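Local coordinates for protein alanine racemase 1 (Caldanaerobacter subterraneus subsp. tengcongensis MB4, PDB 4Y2W) that belongs to the alanine racemase family, joining an N-terminal domain with a TIM-barrel fold to a C-terminal domain built mainly of beta strands, at residues A[303-308]-A[323-329]. The protein carries 1 engineered substitution. Residue numbers count along the deposited sequence, not the author numbering.
Sequences LKGKYV and VTDVEGV
A 2:2 beta hairpin, whose two-residue loop is Lys-304 and Gly-305 in a type I' turn (Leu-303 to Lys-306), packs one face (Leu-303, Lys-306, Val-308) against the irregular segment 323-329, Tyr-307 pointing away. Backbone hydrogen bonds Leu-303 N to Lys-306 O (2.9 Å) and Lys-306 N to Leu-303 O (3.1 Å) close the hairpin; Lys-304 (phi/psi 60/34) and Gly-305 (74/11) occupy its left-handed corners, easily for glycine, at modest cost for lysine. Opposite, a type I turn, Val-323 to Val-326, is closed by the backbone hydrogen bond Val-326 N to Val-323 O (3.2 Å).

Val-326, chi1 t, has the most surface covered. Its two methyls reach from the turn to the strand: CG1 lies 3.5 Å from Lys-304 CD, and CG2 lies 3.7 Å from both Lys-306 CB and Val-308 CG1. The long Lys-304 side chain suits the contact: its methylenes cover the valine, and NZ makes a weak hydrogen bond to O (3.2 Å) of Gly-328, whose positive phi suits glycine. Deeper, apolar Leu-303 (chi1 t, chi2 p) sets CD2 3.6 Å from Val-323 CG1 and 4.3 Å from Val-329 CG2. No backbone hydrogen bonds join the segments, with CA atoms 6.9 Å apart for Lys-306/Val-326 and 5.9 Å for Val-308/Val-323.

This is peripheral packing in the C-terminal domain: strand 306-311 pairs antiparallel with 300-303 and 319-322, and the loop leaving 319-322 folds back against the hairpin, with Val-323 also packing on strand 278-283.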
ATOM      1  N   LEU A 303      -4.671  -1.196  23.794  1.00 43.99           N
ATOM      2  CA  LEU A 303      -4.279   0.043  24.452  1.00 43.81           C
ATOM      3  C   LEU A 303      -4.161  -0.250  25.937  1.00 45.15           C
ATOM      4  O   LEU A 303      -5.170  -0.515  26.594  1.00 46.66           O
ATOM      5  CB  LEU A 303      -5.327   1.131  24.210  1.00 43.35           C
ATOM      6  CG  LEU A 303      -5.250   2.398  25.073  1.00 43.06           C
ATOM      7  CD1 LEU A 303      -3.916   3.109  24.892  1.00 42.55           C
ATOM      8  CD2 LEU A 303      -6.408   3.335  24.760  1.00 42.99           C
ATOM      9  N   LYS A 304      -2.934  -0.219  26.455  1.00 45.63           N
ATOM     10  CA  LYS A 304      -2.654  -0.546  27.858  1.00 45.85           C
ATOM     11  C   LYS A 304      -3.068  -1.975  28.213  1.00 45.73           C
ATOM     12  O   LYS A 304      -3.494  -2.246  29.337  1.00 46.12           O
ATOM     13  CB  LYS A 304      -3.350   0.447  28.799  1.00 46.10           C
ATOM     14  CG  LYS A 304      -2.953   1.898  28.592  1.00 46.37           C
ATOM     15  CD  LYS A 304      -3.902   2.826  29.330  1.00 46.96           C
ATOM     16  CE  LYS A 304      -3.244   4.151  29.670  1.00 47.66           C
ATOM     17  NZ  LYS A 304      -2.453   4.078  30.929  1.00 47.86           N
ATOM     18  N   GLY A 305      -2.944  -2.886  27.250  1.00 45.90           N
ATOM     19  CA  GLY A 305      -3.329  -4.284  27.448  1.00 46.46           C
ATOM     20  C   GLY A 305      -4.828  -4.541  27.477  1.00 46.89           C
ATOM     21  O   GLY A 305      -5.258  -5.641  27.827  1.00 48.28           O
ATOM     22  N   LYS A 306      -5.622  -3.536  27.111  1.00 47.26           N
ATOM     23  CA  LYS A 306      -7.077  -3.656  27.048  1.00 47.68           C
ATOM     24  C   LYS A 306      -7.511  -3.558  25.594  1.00 47.11           C
ATOM     25  O   LYS A 306      -6.879  -2.857  24.797  1.00 46.80           O
ATOM     26  CB  LYS A 306      -7.757  -2.539  27.847  1.00 48.39           C
ATOM     27  CG  LYS A 306      -7.359  -2.455  29.311  1.00 49.46           C
ATOM     28  CD  LYS A 306      -7.985  -3.561  30.138  1.00 50.25           C
ATOM     29  CE  LYS A 306      -7.540  -3.466  31.587  1.00 51.46           C
ATOM     30  NZ  LYS A 306      -8.236  -4.460  32.450  1.00 52.62           N
ATOM     31  N   TYR A 307      -8.592  -4.250  25.256  1.00 45.59           N
ATOM     32  CA  TYR A 307      -9.162  -4.168  23.918  1.00 45.47           C
ATOM     33  C   TYR A 307     -10.068  -2.945  23.797  1.00 44.79           C
ATOM     34  O   TYR A 307     -10.926  -2.710  24.651  1.00 45.13           O
ATOM     35  CB  TYR A 307      -9.931  -5.445  23.585  1.00 46.64           C
ATOM     36  CG  TYR A 307      -9.018  -6.602  23.262  1.00 47.87           C
ATOM     37  CD1 TYR A 307      -8.580  -6.819  21.958  1.00 48.17           C
ATOM     38  CD2 TYR A 307      -8.574  -7.466  24.258  1.00 47.93           C
ATOM     39  CE1 TYR A 307      -7.737  -7.869  21.653  1.00 48.40           C
ATOM     40  CE2 TYR A 307      -7.727  -8.519  23.959  1.00 48.73           C
ATOM     41  CZ  TYR A 307      -7.314  -8.715  22.654  1.00 49.25           C
ATOM     42  OH  TYR A 307      -6.474  -9.758  22.340  1.00 51.73           O
ATOM     43  N   VAL A 308      -9.863  -2.165  22.739  1.00 43.09           N
ATOM     44  CA  VAL A 308     -10.682  -0.982  22.478  1.00 41.92           C
ATOM     45  C   VAL A 308     -11.233  -1.067  21.055  1.00 40.85           C
ATOM     46  O   VAL A 308     -10.467  -1.209  20.107  1.00 39.98           O
ATOM     47  CB  VAL A 308      -9.901   0.340  22.699  1.00 41.24           C
ATOM     48  CG1 VAL A 308      -9.742   0.620  24.187  1.00 40.42           C
ATOM     49  CG2 VAL A 308      -8.534   0.317  22.022  1.00 40.96           C
ATOM     50  N   VAL A 323     -12.565   4.351  24.356  1.00 36.30           N
ATOM     51  CA  VAL A 323     -11.609   4.089  25.432  1.00 37.16           C
ATOM     52  C   VAL A 323     -12.236   4.299  26.811  1.00 38.06           C
ATOM     53  O   VAL A 323     -11.532   4.526  27.798  1.00 38.81           O
ATOM     54  CB  VAL A 323     -10.335   4.952  25.270  1.00 36.69           C
ATOM     55  CG1 VAL A 323      -9.651   4.637  23.947  1.00 36.79           C
ATOM     56  CG2 VAL A 323     -10.653   6.438  25.358  1.00 36.44           C
ATOM     57  N   THR A 324     -13.561   4.198  26.878  1.00 38.92           N
ATOM     58  CA  THR A 324     -14.307   4.455  28.107  1.00 39.44           C
ATOM     59  C   THR A 324     -13.945   3.503  29.248  1.00 40.33           C
ATOM     60  O   THR A 324     -13.946   3.899  30.410  1.00 40.75           O
ATOM     61  CB  THR A 324     -15.817   4.349  27.849  1.00 39.27           C
ATOM     62  OG1 THR A 324     -16.163   5.164  26.721  1.00 38.22           O
ATOM     63  CG2 THR A 324     -16.614   4.794  29.074  1.00 39.72           C
ATOM     64  N   ASP A 325     -13.632   2.255  28.912  1.00 41.68           N
ATOM     65  CA  ASP A 325     -13.344   1.231  29.916  1.00 42.59           C
ATOM     66  C   ASP A 325     -11.888   1.225  30.379  1.00 43.87           C
ATOM     67  O   ASP A 325     -11.550   0.525  31.329  1.00 43.89           O
ATOM     68  CB  ASP A 325     -13.700  -0.155  29.378  1.00 42.39           C
ATOM     69  CG  ASP A 325     -15.124  -0.237  28.874  1.00 42.71           C
ATOM     70  OD1 ASP A 325     -16.000   0.457  29.437  1.00 42.11           O
ATOM     71  OD2 ASP A 325     -15.361  -0.996  27.909  1.00 43.98           O
ATOM     72  N   VAL A 326     -11.030   1.991  29.709  1.00 46.43           N
ATOM     73  CA  VAL A 326      -9.609   2.024  30.043  1.00 47.94           C
ATOM     74  C   VAL A 326      -9.301   3.235  30.922  1.00 49.42           C
ATOM     75  O   VAL A 326      -9.596   4.372  30.547  1.00 49.63           O
ATOM     76  CB  VAL A 326      -8.740   2.072  28.773  1.00 48.13           C
ATOM     77  CG1 VAL A 326      -7.260   2.028  29.136  1.00 48.54           C
ATOM     78  CG2 VAL A 326      -9.101   0.921  27.844  1.00 48.18           C
ATOM     79  N   GLU A 327      -8.699   2.977  32.083  1.00 51.10           N
ATOM     80  CA  GLU A 327      -8.379   4.028  33.048  1.00 52.71           C
ATOM     81  C   GLU A 327      -6.992   4.623  32.813  1.00 51.26           C
ATOM     82  O   GLU A 327      -6.054   3.914  32.441  1.00 49.95           O
ATOM     83  CB  GLU A 327      -8.478   3.492  34.483  1.00 55.48           C
ATOM     84  CG  GLU A 327      -9.903   3.373  35.007  1.00 57.83           C
ATOM     85  CD  GLU A 327      -9.967   3.242  36.521  1.00 61.02           C
ATOM     86  OE1 GLU A 327     -10.696   4.037  37.157  1.00 62.77           O
ATOM     87  OE2 GLU A 327      -9.281   2.353  37.079  1.00 61.36           O
ATOM     88  N   GLY A 328      -6.878   5.931  33.032  1.00 50.38           N
ATOM     89  CA  GLY A 328      -5.601   6.637  32.948  1.00 50.43           C
ATOM     90  C   GLY A 328      -5.108   6.895  31.538  1.00 50.75           C
ATOM     91  O   GLY A 328      -3.901   6.960  31.307  1.00 50.53           O
ATOM     92  N   VAL A 329      -6.037   7.065  30.600  1.00 51.91           N
ATOM     93  CA  VAL A 329      -5.688   7.268  29.193  1.00 52.15           C
ATOM     94  C   VAL A 329      -5.170   8.688  28.989  1.00 52.12           C
ATOM     95  O   VAL A 329      -5.692   9.643  29.568  1.00 50.59           O
ATOM     96  CB  VAL A 329      -6.884   6.995  28.253  1.00 52.52           C
ATOM     97  CG1 VAL A 329      -6.519   7.296  26.807  1.00 52.51           C
ATOM     98  CG2 VAL A 329      -7.338   5.547  28.379  1.00 52.47           C
TER